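Local structure of protein (lectin) (Hyacinthoides hispanica, 1B2P) at the interface of chains A and B. The protein binds mannose, as a bulb-type lectin of the monocot mannose-binding family, and assembles from identical chains. Sequence-based numbering; all coordinates share one arbitrary frame. Chains: chain A/B, Protein (lectin).

The interface of chains A and B. Residues chain A 70-71, 88-90, 95; chain B 112-113.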
ATOM      1  N   ASP A  70      15.748  -0.360  24.914  1.00 14.91           N
ATOM      2  CA  ASP A  70      15.697   0.855  25.750  1.00 17.19           C
ATOM      3  C   ASP A  70      15.492   2.043  24.785  1.00 16.55           C
ATOM      4  O   ASP A  70      15.852   3.157  25.299  1.00 16.76           O
ATOM      5  CB  ASP A  70      17.006   1.001  26.499  1.00 17.71           C
ATOM      6  CG  ASP A  70      18.281   1.004  25.715  1.00 19.92           C
ATOM      7  OD1 ASP A  70      18.299   0.776  24.521  1.00 18.51           O
ATOM      8  OD2 ASP A  70      19.409   1.175  26.267  1.00 22.08           O
ATOM      9  N   GLY A  71      15.180   1.831  23.531  1.00 15.56           N
ATOM     10  CA  GLY A  71      14.788   2.983  22.672  1.00 14.73           C
ATOM     11  C   GLY A  71      16.042   3.534  21.954  1.00 16.19           C
ATOM     12  O   GLY A  71      15.900   4.580  21.312  1.00 15.56           O
ATOM     13  N   VAL A  88      20.093   9.071  23.531  1.00 20.57           N
ATOM     14  CA  VAL A  88      19.253   9.049  24.697  1.00 23.27           C
ATOM     15  C   VAL A  88      18.583   7.704  24.805  1.00 19.56           C
ATOM     16  O   VAL A  88      18.092   7.155  23.857  1.00 20.20           O
ATOM     17  CB  VAL A  88      18.192  10.166  24.750  1.00 28.09           C
ATOM     18  CG1 VAL A  88      17.782  10.458  23.371  1.00 27.43           C
ATOM     19  CG2 VAL A  88      16.924  10.051  25.601  1.00 29.16           C
ATOM     20  N   ALA A  89      18.640   7.233  26.058  1.00 19.52           N
ATOM     21  CA  ALA A  89      18.043   5.933  26.317  1.00 21.59           C
ATOM     22  C   ALA A  89      16.861   6.061  27.262  1.00 22.52           C
ATOM     23  O   ALA A  89      16.822   7.020  28.081  1.00 24.88           O
ATOM     24  CB  ALA A  89      19.007   4.942  27.022  1.00 22.22           C
ATOM     25  N   GLY A  90      15.910   5.150  27.186  1.00 19.34           N
ATOM     26  CA  GLY A  90      14.835   5.087  28.158  1.00 19.10           C
ATOM     27  C   GLY A  90      14.778   3.748  28.915  1.00 20.37           C
ATOM     28  O   GLY A  90      15.737   2.948  28.761  1.00 22.36           O
ATOM     29  N   TYR A  95       9.379   0.044  22.043  1.00 12.20           N
ATOM     30  CA  TYR A  95       9.498   1.423  21.453  1.00 11.80           C
ATOM     31  C   TYR A  95       9.274   1.233  19.952  1.00 11.84           C
ATOM     32  O   TYR A  95       9.355   0.131  19.353  1.00 12.98           O
ATOM     33  CB  TYR A  95      10.982   1.906  21.551  1.00 11.51           C
ATOM     34  CG  TYR A  95      11.290   2.268  22.970  1.00 11.90           C
ATOM     35  CD1 TYR A  95      11.646   1.348  23.962  1.00 12.57           C
ATOM     36  CD2 TYR A  95      11.271   3.691  23.335  1.00 11.01           C
ATOM     37  CE1 TYR A  95      11.921   1.698  25.274  1.00 14.39           C
ATOM     38  CE2 TYR A  95      11.534   3.979  24.658  1.00 12.46           C
ATOM     39  CZ  TYR A  95      11.838   3.032  25.626  1.00 15.54           C
ATOM     40  OH  TYR A  95      12.075   3.369  26.956  1.00 19.02           O
TER
ATOM     41  N   LEU B 112      11.260  10.205  22.345  1.00 13.96           N
ATOM     42  CA  LEU B 112      12.503  10.101  23.077  1.00 13.98           C
ATOM     43  C   LEU B 112      13.604  10.851  22.335  1.00 17.67           C
ATOM     44  O   LEU B 112      14.440  11.513  22.972  1.00 20.09           O
ATOM     45  CB  LEU B 112      12.841   8.564  23.158  1.00 16.33           C
ATOM     46  CG  LEU B 112      14.040   8.187  23.980  1.00 21.33           C
ATOM     47  CD1 LEU B 112      13.815   8.507  25.451  1.00 24.86           C
ATOM     48  CD2 LEU B 112      14.369   6.658  23.850  1.00 19.55           C
ATOM     49  N   TRP B 113      13.579  10.762  21.023  1.00 15.16           N
ATOM     50  CA  TRP B 113      14.701  11.345  20.221  1.00 14.55           C
ATOM     51  C   TRP B 113      14.168  11.478  18.868  1.00 16.68           C
ATOM     52  O   TRP B 113      13.283  10.729  18.347  1.00 16.19           O
ATOM     53  CB  TRP B 113      15.914  10.373  20.292  1.00 16.87           C
ATOM     54  CG  TRP B 113      17.009  10.827  19.359  1.00 19.99           C
ATOM     55  CD1 TRP B 113      17.984  11.788  19.685  1.00 23.43           C
ATOM     56  CD2 TRP B 113      17.272  10.397  18.049  1.00 19.60           C
ATOM     57  NE1 TRP B 113      18.844  11.908  18.583  1.00 23.13           N
ATOM     58  CE2 TRP B 113      18.446  11.102  17.583  1.00 21.99           C
ATOM     59  CE3 TRP B 113      16.619   9.506  17.197  1.00 19.35           C
ATOM     60  CZ2 TRP B 113      18.901  10.858  16.317  1.00 19.60           C
ATOM     61  CZ3 TRP B 113      17.103   9.287  15.903  1.00 23.98           C
ATOM     62  CH2 TRP B 113      18.303   9.994  15.483  1.00 21.76           C
TER
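The carbonyl oxygens of A:Gly71 and A:Val88 both face a methyl group of B:Leu112: CD2 lies 3.6 Å from A:Gly71 O, with A:Val88 O slightly farther away. This is van der Waals contact against the backbone. It belongs to the two-fold interface of a bulb-type lectin, a family whose dimers characteristically exchange C-terminal strands. Here strand 111-114 of chain B lies against loops 70-71 and 88-90 and strand 95-99 of chain A, and a twin contact has the chains exchanged.

B:Leu112 inserts its branched end among these segments. With CG anti to the backbone N (chi1 -175°) and beside the carbonyl carbon, the fork is set between A:Val88 and A:Gly71, and the two methyls then take different partners. CD1 meets A:Val88 CG2 at 3.5 Å, a snug fit in which the side chains run past each other in opposite directions. CD2 turns towards A:Gly71, whose CA is 3.9 Å from it. Glycine suits this place because a side chain would point at the leucine methyl and the ring of A:Tyr95, and because its phi is positive (92°). At A:Gly90 the bare CA instead leaves room for the tyrosine hydroxyl of its own chain.

A:Tyr95 adds a lesser contact at its rim: CE2 touches B:Leu112 CD2 at 4.0 Å, the methyl lying above the ring plane, outside the rim and on the face that A:Gly71 covers. There A:Gly71 CA sits over the ring centre, 3.5 Å above the plane. The tyrosine thus backs the glycine loop as well as touching the partner.

A:Val88 spans two successive residues of the incoming strand. CG2 meets the leucine side chain, while CG1 lies against the leucine carbonyl oxygen and B:Trp113 CB, 3.6 Å from the latter, and also reaches the CG–CD1 side of the indole. Its chi1 of 32° departs from a staggered position, a hint of modest strain. Beta-branching suits valine here, since two methyls on a short stem can serve neighbouring partners at once.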